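Side-chain contacts in transcriptional regulator nlh2 (Aquifex aeolicus, PDB 4G3V), which probably regulates sigma-54-dependent transcription through a GAF domain, captured here as a dimer in an inactive state: residues V12-I15 and T16-T20; I120-G124 and E125-V129; G157-F160 and K161-E164; N144-Q147 and T148-I152; A58-G62 and Y63-K67. One frame throughout, in Å; residues are numbered along the deposited sequence. Where two conformers were deposited one is given.

Each of the five contacts is local, joining residues on successive helical turns or round a bend, and it is their placement that ties the fold together. From the N terminus, contact 1 comes first, near the end of helix 4-19. Contact 5 turns the chain out of strand 54-61, and contact 2 closes the tight hairpin between strands 113-122 and 125-135. Contacts 4 and 3 then follow in that order along helix 139-162. All five lie in series, so none nests within or crosses another. Contact 3 packs against both contact 1 and contact 2, joining N-terminal helix, C-terminal helix and sheet; contact 4 also touches contact 1. Contacts 1 to 4 reach the second subunit.

Contact 1: residues V12-I15 and T16-T20; sequences VNEI and TKILT
The carboxylate of E14 is the flat group that carries one flank of this contact: its OE1 lies toward the aliphatic chain of K17, and its OE2 toward CD1 of I18. The setting is the last turns of helix 4-19, a worked example of i to i+3 and i to i+4 pairing along an alpha helix. E14 CG, anti to the backbone N (chi1 175°), lies 4.1 Å from I18 CD1, and the bend at chi2 (67°) swings the carboxylate toward K17 and I18. A water completes the polar link, donating to E14 OE1 at 2.9 Å and accepting from K17 NZ at 3.0 Å; the charged groups do not touch directly. On another flank, I15 and L19 lie side by side and point the same way, I15 CG2 meeting L19 CD1 at 3.6 Å. This pair packs between helix 25-40, at V32 and V35, and helix 139-162, at L155 and F159. With an alanine in place of L19, I15 CG2 would probably lose this methyl partner and a gap would open toward V32 and F159. The backbone bonds run unbroken, L19 N reaching I15 O at 2.9 Å. At the helix end T16 O is gripped from opposite faces of its plane, by T20 N at 3.0 Å and by T20 OG1 at 2.8 Å.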
loop_
_atom_site.group_PDB
_atom_site.type_symbol
_atom_site.label_atom_id
_atom_site.label_comp_id
_atom_site.label_asym_id
_atom_site.label_seq_id
_atom_site.Cartn_x
_atom_site.Cartn_y
_atom_site.Cartn_z
ATOM N N VAL A 12 -2.412 -5.668 -5.179
ATOM C CA VAL A 12 -2.548 -4.362 -4.547
ATOM C C VAL A 12 -3.336 -3.415 -5.466
ATOM O O VAL A 12 -4.251 -2.713 -5.014
ATOM C CB VAL A 12 -1.166 -3.772 -4.184
ATOM C CG1 VAL A 12 -1.257 -2.265 -3.935
ATOM C CG2 VAL A 12 -0.601 -4.501 -2.968
ATOM N N ASN A 13 -3.013 -3.390 -6.751
ATOM C CA ASN A 13 -3.810 -2.574 -7.681
ATOM C C ASN A 13 -5.280 -2.998 -7.699
ATOM O O ASN A 13 -6.180 -2.163 -7.701
ATOM C CB ASN A 13 -3.257 -2.648 -9.112
ATOM C CG ASN A 13 -1.868 -2.074 -9.234
ATOM O OD1 ASN A 13 -1.437 -1.279 -8.402
ATOM N ND2 ASN A 13 -1.155 -2.474 -10.286
ATOM N N GLU A 14 -5.521 -4.305 -7.705
ATOM C CA GLU A 14 -6.885 -4.841 -7.776
ATOM C C GLU A 14 -7.670 -4.515 -6.504
ATOM O O GLU A 14 -8.826 -4.120 -6.562
ATOM C CB GLU A 14 -6.831 -6.351 -8.001
ATOM C CG GLU A 14 -8.186 -7.062 -7.973
ATOM C CD GLU A 14 -9.117 -6.704 -9.117
ATOM O OE1 GLU A 14 -8.778 -5.856 -9.972
ATOM O OE2 GLU A 14 -10.211 -7.303 -9.155
ATOM N N ILE A 15 -7.026 -4.663 -5.346
ATOM C CA ILE A 15 -7.657 -4.335 -4.078
ATOM C C ILE A 15 -8.024 -2.857 -4.019
ATOM O O ILE A 15 -9.105 -2.508 -3.558
ATOM C CB ILE A 15 -6.759 -4.766 -2.886
ATOM C CG1 ILE A 15 -6.778 -6.305 -2.778
ATOM C CG2 ILE A 15 -7.237 -4.149 -1.585
ATOM C CD1 ILE A 15 -5.746 -6.895 -1.810
ATOM N N THR A 16 -7.150 -1.983 -4.522
ATOM C CA THR A 16 -7.453 -0.552 -4.515
ATOM C C THR A 16 -8.661 -0.253 -5.400
ATOM O O THR A 16 -9.514 0.567 -5.058
ATOM C CB THR A 16 -6.223 0.262 -4.962
ATOM O OG1 THR A 16 -5.141 -0.008 -4.063
ATOM C CG2 THR A 16 -6.480 1.750 -4.974
ATOM N N LYS A 17 -8.735 -0.937 -6.530
ATOM C CA LYS A 17 -9.873 -0.811 -7.438
ATOM C C LYS A 17 -11.178 -1.228 -6.752
ATOM O O LYS A 17 -12.184 -0.525 -6.846
ATOM C CB LYS A 17 -9.635 -1.659 -8.679
ATOM C CG LYS A 17 -10.740 -1.568 -9.712
ATOM C CD LYS A 17 -10.355 -2.312 -11.002
ATOM C CE LYS A 17 -11.489 -2.297 -12.010
ATOM N NZ LYS A 17 -11.185 -3.115 -13.229
ATOM N N ILE A 18 -11.161 -2.362 -6.058
ATOM C CA ILE A 18 -12.334 -2.825 -5.312
ATOM C C ILE A 18 -12.740 -1.820 -4.229
ATOM O O ILE A 18 -13.915 -1.444 -4.114
ATOM C CB ILE A 18 -12.053 -4.176 -4.649
ATOM C CG1 ILE A 18 -11.897 -5.269 -5.709
ATOM C CG2 ILE A 18 -13.154 -4.543 -3.657
ATOM C CD1 ILE A 18 -11.174 -6.493 -5.194
ATOM N N LEU A 19 -11.761 -1.381 -3.442
ATOM C CA LEU A 19 -12.041 -0.531 -2.297
ATOM C C LEU A 19 -12.388 0.924 -2.649
ATOM O O LEU A 19 -12.898 1.660 -1.801
ATOM C CB LEU A 19 -10.869 -0.573 -1.322
ATOM C CG LEU A 19 -10.567 -1.954 -0.731
ATOM C CD1 LEU A 19 -9.375 -1.857 0.213
ATOM C CD2 LEU A 19 -11.788 -2.528 -0.013
ATOM N N THR A 20 -12.115 1.335 -3.880
ATOM C CA THR A 20 -12.546 2.655 -4.347
ATOM C C THR A 20 -13.826 2.584 -5.197
ATOM O O THR A 20 -14.236 3.574 -5.804
ATOM C CB THR A 20 -11.441 3.385 -5.134
ATOM O OG1 THR A 20 -10.982 2.580 -6.239
ATOM C CG2 THR A 20 -10.271 3.711 -4.204
HETATM O O HOH W 1 -10.667 -5.813 -12.107
#

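Contact 2: residues I120-G124 and E125-V129; sequences IKVGG and EVKGV
Two consecutive residues, K127 and G128, face the single residue I120, which makes a classic beta bulge. I120 O takes a nearly straight bond from K127 N (2.8 Å, 167° at the hydrogen) and a weak one from G128 N (3.2 Å), while I120 N donates to G128 O at 2.8 Å from above the carbonyl plane. G128 suits its place: a beta carbon there would press tightly on I120 CD1. Beside the bulge K127 CG, set opposite its own carbonyl carbon (chi1 -59°), meets V122 CG2 at 3.7 Å, the two side chains crossing at about a right angle; F160 of helix 139-162 covers them. K121 lies on the other face from V122, its CE 4.1 Å from V126 CG2 and its NZ bonded to G85 O. V122 N and E125 O pair at 2.9 Å, and E125 N returns the bond to V122 O at 3.0 Å. Between them G123 and G124 take positive phi, forming the two-residue loop of a beta hairpin in a type I' turn.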
loop_
_atom_site.group_PDB
_atom_site.type_symbol
_atom_site.label_atom_id
_atom_site.label_comp_id
_atom_site.label_asym_id
_atom_site.label_seq_id
_atom_site.Cartn_x
_atom_site.Cartn_y
_atom_site.Cartn_z
ATOM N N ILE A 120 -5.033 -2.661 11.026
ATOM C CA ILE A 120 -5.769 -1.776 10.145
ATOM C C ILE A 120 -5.981 -0.497 10.942
ATOM O O ILE A 120 -6.729 -0.496 11.925
ATOM C CB ILE A 120 -7.134 -2.394 9.771
ATOM C CG1 ILE A 120 -6.929 -3.676 8.973
ATOM C CG2 ILE A 120 -7.973 -1.416 8.959
ATOM C CD1 ILE A 120 -8.197 -4.519 8.817
ATOM N N LYS A 121 -5.314 0.575 10.521
ATOM C CA LYS A 121 -5.265 1.816 11.290
ATOM C C LYS A 121 -5.901 2.994 10.577
ATOM O O LYS A 121 -5.692 3.195 9.379
ATOM C CB LYS A 121 -3.821 2.184 11.586
ATOM C CG LYS A 121 -3.123 1.214 12.524
ATOM C CD LYS A 121 -1.808 1.802 13.020
ATOM C CE LYS A 121 -1.026 0.803 13.809
ATOM N NZ LYS A 121 0.245 1.391 14.330
ATOM N N VAL A 122 -6.651 3.772 11.347
ATOM C CA VAL A 122 -7.220 5.027 10.886
ATOM C C VAL A 122 -6.712 6.147 11.796
ATOM O O VAL A 122 -6.961 6.153 13.025
ATOM C CB VAL A 122 -8.746 4.993 10.933
ATOM C CG1 VAL A 122 -9.312 6.331 10.486
ATOM C CG2 VAL A 122 -9.282 3.854 10.072
ATOM N N GLY A 123 -6.003 7.093 11.200
ATOM C CA GLY A 123 -5.372 8.160 11.968
ATOM C C GLY A 123 -4.352 7.599 12.953
ATOM O O GLY A 123 -4.116 8.175 14.019
ATOM N N GLY A 124 -3.758 6.456 12.609
ATOM C CA GLY A 124 -2.796 5.819 13.487
ATOM C C GLY A 124 -3.412 4.989 14.608
ATOM O O GLY A 124 -2.692 4.350 15.363
ATOM N N GLU A 125 -4.736 4.982 14.724
ATOM C CA GLU A 125 -5.399 4.169 15.746
ATOM C C GLU A 125 -5.857 2.844 15.170
ATOM O O GLU A 125 -6.423 2.813 14.074
ATOM C CB GLU A 125 -6.617 4.894 16.320
ATOM C CG GLU A 125 -6.288 6.142 17.103
ATOM C CD GLU A 125 -7.488 6.667 17.878
ATOM O OE1 GLU A 125 -8.640 6.318 17.513
ATOM O OE2 GLU A 125 -7.272 7.417 18.858
ATOM N N VAL A 126 -5.661 1.760 15.914
ATOM C CA VAL A 126 -6.105 0.440 15.438
ATOM C C VAL A 126 -7.636 0.317 15.419
ATOM O O VAL A 126 -8.312 0.448 16.446
ATOM C CB VAL A 126 -5.532 -0.706 16.286
ATOM C CG1 VAL A 126 -6.015 -2.040 15.774
ATOM C CG2 VAL A 126 -3.997 -0.658 16.309
ATOM N N LYS A 127 -8.173 0.049 14.240
ATOM C CA LYS A 127 -9.604 -0.130 14.068
ATOM C C LYS A 127 -9.935 -1.549 13.634
ATOM O O LYS A 127 -11.099 -1.908 13.527
ATOM C CB LYS A 127 -10.118 0.850 13.021
ATOM C CG LYS A 127 -9.874 2.301 13.364
ATOM C CD LYS A 127 -10.559 2.645 14.660
ATOM C CE LYS A 127 -10.918 4.123 14.728
ATOM N NZ LYS A 127 -11.798 4.407 15.894
ATOM N N GLY A 128 -8.909 -2.342 13.336
ATOM C CA GLY A 128 -9.116 -3.728 12.964
ATOM C C GLY A 128 -7.804 -4.458 12.743
ATOM O O GLY A 128 -6.708 -3.900 12.911
ATOM N N VAL A 129 -7.918 -5.728 12.381
ATOM C CA VAL A 129 -6.745 -6.545 12.056
ATOM C C VAL A 129 -7.100 -7.441 10.885
ATOM O O VAL A 129 -8.226 -7.942 10.814
ATOM C CB VAL A 129 -6.334 -7.441 13.255
ATOM C CG1 VAL A 129 -5.229 -8.433 12.854
ATOM C CG2 VAL A 129 -5.928 -6.572 14.463
#

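Contact 3: residues G157-F160 and K161-E164; sequences GMFF and KLRE
F159 and R163, one helical turn apart, cross obliquely, the ring and the guanidinium plane inclined at 55° and so not stacked. What lies over the ring is first of all a methylene: R163 CG sits 3.9 Å from the centroid of the F159 ring, a CH-pi contact over its face. The far end of the arginine then folds across the rim, so that F159 CE1 comes over one face of the guanidinium, 3.7 Å from R163 CZ. Two torsions bring this about. F159 holds CG anti to the backbone N (chi1 -173°), and R163 bends at chi2 (-61°), carrying its head back along the ring. F160 turns elsewhere, toward I120 and V122 of the sheet. Beneath these side chains R163 N bonds to F159 O at 3.0 Å, in the closing turn of helix 139-162, where R163 is the first residue to leave helical geometry. The guanidinium is held by R163 NH2, which donates to Y23 O, and F25 of helix 25-40 meets the F159 ring nearly parallel. With a serine in place of R163, the F159 ring face would probably lose its methylene cover and Y23 O this donor. The chemistry implies a division of labour: the arginine's carbon chain packs on the aromatic surface, while NH2 donates to the carbonyl oxygen of Y23.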
loop_
_atom_site.group_PDB
_atom_site.type_symbol
_atom_site.label_atom_id
_atom_site.label_comp_id
_atom_site.label_asym_id
_atom_site.label_seq_id
_atom_site.Cartn_x
_atom_site.Cartn_y
_atom_site.Cartn_z
ATOM N N GLY A 157 -7.233 0.353 6.041
ATOM C CA GLY A 157 -7.352 1.514 6.914
ATOM C C GLY A 157 -7.976 2.687 6.165
ATOM O O GLY A 157 -8.860 3.367 6.663
ATOM N N MET A 158 -7.519 2.923 4.938
ATOM C CA MET A 158 -8.074 3.977 4.093
ATOM C C MET A 158 -9.556 3.705 3.856
ATOM O O MET A 158 -10.385 4.604 3.920
ATOM C CB MET A 158 -7.358 4.038 2.742
ATOM C CG MET A 158 -5.882 4.426 2.789
ATOM S SD MET A 158 -5.572 6.133 3.249
ATOM C CE MET A 158 -6.492 7.034 2.012
ATOM N N PHE A 159 -9.873 2.441 3.583
ATOM C CA PHE A 159 -11.252 2.039 3.310
ATOM C C PHE A 159 -12.153 2.281 4.526
ATOM O O PHE A 159 -13.294 2.748 4.381
ATOM C CB PHE A 159 -11.317 0.571 2.921
ATOM C CG PHE A 159 -12.687 0.116 2.468
ATOM C CD1 PHE A 159 -13.245 0.617 1.313
ATOM C CD2 PHE A 159 -13.405 -0.813 3.205
ATOM C CE1 PHE A 159 -14.504 0.194 0.894
ATOM C CE2 PHE A 159 -14.647 -1.245 2.799
ATOM C CZ PHE A 159 -15.202 -0.741 1.640
ATOM N N PHE A 160 -11.659 1.948 5.715
ATOM C CA PHE A 160 -12.428 2.194 6.940
ATOM C C PHE A 160 -12.750 3.692 7.104
ATOM O O PHE A 160 -13.859 4.072 7.527
ATOM C CB PHE A 160 -11.674 1.701 8.184
ATOM C CG PHE A 160 -11.708 0.198 8.392
ATOM C CD1 PHE A 160 -11.883 -0.686 7.337
ATOM C CD2 PHE A 160 -11.545 -0.327 9.666
ATOM C CE1 PHE A 160 -11.900 -2.064 7.551
ATOM C CE2 PHE A 160 -11.550 -1.697 9.888
ATOM C CZ PHE A 160 -11.725 -2.568 8.836
ATOM N N LYS A 161 -11.781 4.541 6.776
ATOM C CA LYS A 161 -11.980 5.992 6.807
ATOM C C LYS A 161 -13.010 6.409 5.749
ATOM O O LYS A 161 -13.910 7.214 6.016
ATOM C CB LYS A 161 -10.642 6.699 6.560
ATOM C CG LYS A 161 -10.705 8.231 6.554
ATOM C CD LYS A 161 -11.034 8.807 7.915
ATOM C CE LYS A 161 -11.141 10.327 7.855
ATOM N NZ LYS A 161 -11.260 10.933 9.193
ATOM N N LEU A 162 -12.883 5.837 4.554
ATOM C CA LEU A 162 -13.792 6.128 3.456
ATOM C C LEU A 162 -15.242 5.865 3.852
ATOM O O LEU A 162 -16.140 6.650 3.536
ATOM C CB LEU A 162 -13.420 5.275 2.248
ATOM C CG LEU A 162 -14.186 5.514 0.954
ATOM C CD1 LEU A 162 -14.126 6.972 0.555
ATOM C CD2 LEU A 162 -13.613 4.637 -0.141
ATOM N N ARG A 163 -15.459 4.757 4.543
ATOM C CA ARG A 163 -16.807 4.305 4.863
ATOM C C ARG A 163 -17.239 4.684 6.276
ATOM O O ARG A 163 -18.258 4.201 6.770
ATOM C CB ARG A 163 -16.890 2.800 4.652
ATOM C CG ARG A 163 -16.561 2.393 3.217
ATOM C CD ARG A 163 -17.544 3.029 2.221
ATOM N NE ARG A 163 -17.346 2.536 0.870
ATOM C CZ ARG A 163 -17.948 1.469 0.358
ATOM N NH1 ARG A 163 -18.817 0.761 1.074
ATOM N NH2 ARG A 163 -17.671 1.107 -0.881
ATOM N N GLU A 164 -16.471 5.556 6.917
ATOM C CA GLU A 164 -16.851 6.108 8.215
ATOM C C GLU A 164 -17.068 5.023 9.259
ATOM O O GLU A 164 -18.117 5.029 9.941
ATOM C CB GLU A 164 -18.171 6.893 8.102
ATOM C CG GLU A 164 -18.146 8.067 7.151
ATOM C CD GLU A 164 -19.429 8.884 7.243
ATOM O OE1 GLU A 164 -19.420 10.070 6.839
ATOM O OE2 GLU A 164 -20.447 8.333 7.722
#

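Contact 4: residues N144-Q147 and T148-I152; sequences NFYQ and TINVI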
loop_
_atom_site.group_PDB
_atom_site.type_symbol
_atom_site.label_atom_id
_atom_site.label_comp_id
_atom_site.label_asym_id
_atom_site.label_seq_id
_atom_site.Cartn_x
_atom_site.Cartn_y
_atom_site.Cartn_z
ATOM N N ASN A 144 9.102 -11.497 3.080
ATOM C CA ASN A 144 8.692 -10.710 1.926
ATOM C C ASN A 144 7.173 -10.607 1.838
ATOM O O ASN A 144 6.616 -9.542 1.562
ATOM C CB ASN A 144 9.245 -11.320 0.640
ATOM C CG ASN A 144 8.786 -10.576 -0.602
ATOM O OD1 ASN A 144 9.229 -9.455 -0.869
ATOM N ND2 ASN A 144 7.900 -11.201 -1.374
ATOM N N PHE A 145 6.503 -11.725 2.089
ATOM C CA PHE A 145 5.058 -11.777 1.998
ATOM C C PHE A 145 4.430 -10.868 3.052
ATOM O O PHE A 145 3.402 -10.217 2.810
ATOM C CB PHE A 145 4.593 -13.214 2.196
ATOM C CG PHE A 145 3.228 -13.482 1.663
ATOM C CD1 PHE A 145 3.047 -13.787 0.332
ATOM C CD2 PHE A 145 2.132 -13.451 2.492
ATOM C CE1 PHE A 145 1.787 -14.047 -0.162
ATOM C CE2 PHE A 145 0.869 -13.702 2.009
ATOM C CZ PHE A 145 0.693 -13.998 0.683
ATOM N N TYR A 146 5.060 -10.801 4.220
ATOM C CA TYR A 146 4.544 -9.978 5.289
ATOM C C TYR A 146 4.381 -8.527 4.841
ATOM O O TYR A 146 3.409 -7.875 5.210
ATOM C CB TYR A 146 5.438 -10.031 6.542
ATOM C CG TYR A 146 5.447 -8.710 7.252
ATOM C CD1 TYR A 146 4.287 -8.213 7.839
ATOM C CD2 TYR A 146 6.594 -7.929 7.299
ATOM C CE1 TYR A 146 4.275 -6.974 8.468
ATOM C CE2 TYR A 146 6.592 -6.699 7.921
ATOM C CZ TYR A 146 5.430 -6.223 8.504
ATOM O OH TYR A 146 5.428 -4.997 9.135
ATOM N N GLN A 147 5.323 -8.014 4.057
ATOM C CA GLN A 147 5.276 -6.605 3.652
ATOM C C GLN A 147 3.975 -6.344 2.898
ATOM O O GLN A 147 3.299 -5.322 3.098
ATOM C CB GLN A 147 6.492 -6.234 2.784
ATOM C CG GLN A 147 6.628 -4.720 2.504
ATOM C CD GLN A 147 7.951 -4.328 1.818
ATOM O OE1 GLN A 147 8.731 -5.188 1.405
ATOM N NE2 GLN A 147 8.205 -3.019 1.710
ATOM N N THR A 148 3.609 -7.281 2.039
ATOM C CA THR A 148 2.403 -7.126 1.242
ATOM C C THR A 148 1.126 -7.186 2.090
ATOM O O THR A 148 0.195 -6.408 1.876
ATOM C CB THR A 148 2.361 -8.165 0.129
ATOM O OG1 THR A 148 3.390 -7.864 -0.817
ATOM C CG2 THR A 148 1.030 -8.136 -0.577
ATOM N N ILE A 149 1.071 -8.077 3.072
ATOM C CA ILE A 149 -0.087 -8.097 3.957
ATOM C C ILE A 149 -0.167 -6.773 4.732
ATOM O O ILE A 149 -1.259 -6.223 4.954
ATOM C CB ILE A 149 -0.059 -9.317 4.898
ATOM C CG1 ILE A 149 -0.066 -10.606 4.069
ATOM C CG2 ILE A 149 -1.253 -9.285 5.876
ATOM C CD1 ILE A 149 -1.269 -10.758 3.175
ATOM N N ASN A 150 0.980 -6.241 5.146
ATOM C CA ASN A 150 0.961 -4.949 5.821
ATOM C C ASN A 150 0.386 -3.855 4.918
ATOM O O ASN A 150 -0.380 -3.003 5.375
ATOM C CB ASN A 150 2.338 -4.538 6.301
ATOM C CG ASN A 150 2.291 -3.239 7.109
ATOM O OD1 ASN A 150 1.755 -3.211 8.221
ATOM N ND2 ASN A 150 2.813 -2.156 6.537
ATOM N N VAL A 151 0.755 -3.881 3.643
ATOM C CA VAL A 151 0.224 -2.920 2.684
ATOM C C VAL A 151 -1.291 -3.056 2.603
ATOM O O VAL A 151 -2.011 -2.063 2.602
ATOM C CB VAL A 151 0.822 -3.118 1.286
ATOM C CG1 VAL A 151 -0.005 -2.372 0.241
ATOM C CG2 VAL A 151 2.276 -2.651 1.259
ATOM N N ILE A 152 -1.782 -4.294 2.580
ATOM C CA ILE A 152 -3.223 -4.508 2.478
ATOM C C ILE A 152 -3.943 -3.984 3.728
ATOM O O ILE A 152 -5.009 -3.393 3.629
ATOM C CB ILE A 152 -3.538 -5.966 2.175
ATOM C CG1 ILE A 152 -3.041 -6.272 0.747
ATOM C CG2 ILE A 152 -5.053 -6.237 2.292
ATOM C CD1 ILE A 152 -3.069 -7.690 0.387
HETATM O O HOH W 2 4.075 -2.252 10.169
HETATM O O HOH W 3 4.367 -2.632 4.181
#
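Helix 139-162, the long C-terminal helix of the GAF domain, aligns F145 with I149 and Y146 with N150 through i to i+4 spacing. F145 CE2 meets I149 CD1 at 3.8 Å, the two side chains set at a slant; chi2 of I149 (-60°) turns CD1 back to the ring, where CG1 already lies. Y146 and N150 instead lie side by side and point the same way, with Y146 CE1 3.8 Å from N150 CB and the ring and amide planes 47° apart. A water bridges their ends, 3.2 Å from Y146 OH and donating to N150 OD1 at the same length. In the fold the two pairs serve different surfaces: F145 and I149 pack on the antiparallel sheet, at I116 among others, whereas Y146 and N150 meet I9 of the second subunit. N150 ND2 donates to N13 OD1 of that subunit and also to a second water, at 2.9 Å, which in turn donates to Q147 O at 3.1 Å. Q147 O is thus shared, for it also accepts the helical bond from V151 N at 3.0 Å. V151 CG2 lies 3.4 Å from the same oxygen, and V151 packs on its counterpart V151 of the second subunit.

Contact 5: residues A58-G62 and Y63-K67; sequences ASSYG and YFLNK
F64 O accepts two weak bonds, from S60 OG and from K67 N, both 3.2 Å long. The serine hydroxyl gets there because its first torsion (chi1 59°) sets OG between the backbone N and the carbonyl carbon, over the following bend. S60 CB also packs on F64 CB at 3.6 Å. L65 N donates to G62 O at 3.0 Å, coming in from above the carbonyl plane, and G62 takes a positive phi that favours glycine. The bend leads out of strand 54-61 toward strand 70-72, and its second half, F64 to K67, is a type II beta turn. K67 folds back over this turn, its NZ giving Y63 O a bond of 2.6 Å nearly in line with the C=O and standing above the centre of one face of the Y63 ring. At the far end of that ring Y63 OH bonds to T103 O. The F64 ring has Y61 O at its edge, and F46 of strand 44-51 meets it edge-to-face.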
loop_
_atom_site.group_PDB
_atom_site.type_symbol
_atom_site.label_atom_id
_atom_site.label_comp_id
_atom_site.label_asym_id
_atom_site.label_seq_id
_atom_site.Cartn_x
_atom_site.Cartn_y
_atom_site.Cartn_z
ATOM N N ALA A 58 -15.466 -9.538 10.834
ATOM C CA ALA A 58 -16.402 -8.867 9.941
ATOM C C ALA A 58 -16.514 -9.601 8.612
ATOM O O ALA A 58 -17.564 -9.589 7.967
ATOM C CB ALA A 58 -15.948 -7.442 9.697
ATOM N N SER A 59 -15.423 -10.217 8.187
ATOM C CA SER A 59 -15.403 -10.969 6.941
ATOM C C SER A 59 -14.397 -12.101 7.050
ATOM O O SER A 59 -13.421 -12.010 7.799
ATOM C CB SER A 59 -15.023 -10.045 5.788
ATOM O OG SER A 59 -15.257 -10.676 4.550
ATOM N N SER A 60 -14.621 -13.171 6.300
ATOM C CA SER A 60 -13.772 -14.337 6.432
ATOM C C SER A 60 -13.702 -15.110 5.130
ATOM O O SER A 60 -14.534 -14.924 4.234
ATOM C CB SER A 60 -14.299 -15.242 7.546
ATOM O OG SER A 60 -15.621 -15.664 7.266
ATOM N N TYR A 61 -12.708 -15.982 5.028
ATOM C CA TYR A 61 -12.553 -16.814 3.846
ATOM C C TYR A 61 -11.940 -18.148 4.237
ATOM O O TYR A 61 -11.023 -18.196 5.059
ATOM C CB TYR A 61 -11.674 -16.113 2.811
ATOM C CG TYR A 61 -11.584 -16.870 1.508
ATOM C CD1 TYR A 61 -10.624 -17.856 1.327
ATOM C CD2 TYR A 61 -12.458 -16.608 0.463
ATOM C CE1 TYR A 61 -10.533 -18.558 0.151
ATOM C CE2 TYR A 61 -12.380 -17.318 -0.728
ATOM C CZ TYR A 61 -11.410 -18.291 -0.874
ATOM O OH TYR A 61 -11.302 -19.010 -2.046
ATOM N N GLY A 62 -12.445 -19.229 3.643
ATOM C CA GLY A 62 -11.987 -20.564 3.977
ATOM C C GLY A 62 -12.564 -21.108 5.275
ATOM O O GLY A 62 -13.763 -21.059 5.518
ATOM N N TYR A 63 -11.686 -21.615 6.128
ATOM C CA TYR A 63 -12.086 -22.274 7.365
ATOM C C TYR A 63 -12.901 -21.361 8.273
ATOM O O TYR A 63 -13.768 -21.825 9.009
ATOM C CB TYR A 63 -10.852 -22.775 8.124
ATOM C CG TYR A 63 -11.203 -23.434 9.436
ATOM C CD1 TYR A 63 -11.558 -24.778 9.488
ATOM C CD2 TYR A 63 -11.201 -22.709 10.619
ATOM C CE1 TYR A 63 -11.890 -25.384 10.685
ATOM C CE2 TYR A 63 -11.531 -23.306 11.821
ATOM C CZ TYR A 63 -11.876 -24.645 11.847
ATOM O OH TYR A 63 -12.210 -25.251 13.038
ATOM N N PHE A 64 -12.622 -20.064 8.225
ATOM C CA PHE A 64 -13.304 -19.110 9.096
ATOM C C PHE A 64 -14.726 -18.765 8.655
ATOM O O PHE A 64 -15.447 -18.057 9.364
ATOM C CB PHE A 64 -12.470 -17.847 9.198
ATOM C CG PHE A 64 -11.158 -18.077 9.862
ATOM C CD1 PHE A 64 -11.049 -18.002 11.235
ATOM C CD2 PHE A 64 -10.043 -18.402 9.117
ATOM C CE1 PHE A 64 -9.847 -18.231 11.857
ATOM C CE2 PHE A 64 -8.834 -18.628 9.735
ATOM C CZ PHE A 64 -8.735 -18.544 11.107
ATOM N N LEU A 65 -15.136 -19.257 7.494
ATOM C CA LEU A 65 -16.483 -18.984 7.029
ATOM C C LEU A 65 -17.499 -19.408 8.090
ATOM O O LEU A 65 -17.385 -20.492 8.666
ATOM C CB LEU A 65 -16.761 -19.727 5.732
ATOM C CG LEU A 65 -18.040 -19.282 5.021
ATOM C CD1 LEU A 65 -17.890 -17.857 4.502
ATOM C CD2 LEU A 65 -18.357 -20.234 3.892
ATOM N N ASN A 66 -18.477 -18.541 8.347
ATOM C CA ASN A 66 -19.567 -18.837 9.283
ATOM C C ASN A 66 -19.083 -19.146 10.693
ATOM O O ASN A 66 -19.610 -20.038 11.359
ATOM C CB ASN A 66 -20.428 -19.999 8.766
ATOM C CG ASN A 66 -21.170 -19.652 7.488
ATOM O OD1 ASN A 66 -21.661 -18.533 7.326
ATOM N ND2 ASN A 66 -21.245 -20.606 6.571
ATOM N N LYS A 67 -18.082 -18.405 11.146
ATOM C CA LYS A 67 -17.596 -18.537 12.517
ATOM C C LYS A 67 -17.566 -17.176 13.215
ATOM O O LYS A 67 -17.024 -16.204 12.679
ATOM C CB LYS A 67 -16.213 -19.197 12.534
ATOM C CG LYS A 67 -16.233 -20.633 12.013
ATOM C CD LYS A 67 -14.935 -21.368 12.296
ATOM C CE LYS A 67 -15.062 -22.860 12.002
ATOM N NZ LYS A 67 -15.379 -23.155 10.576
#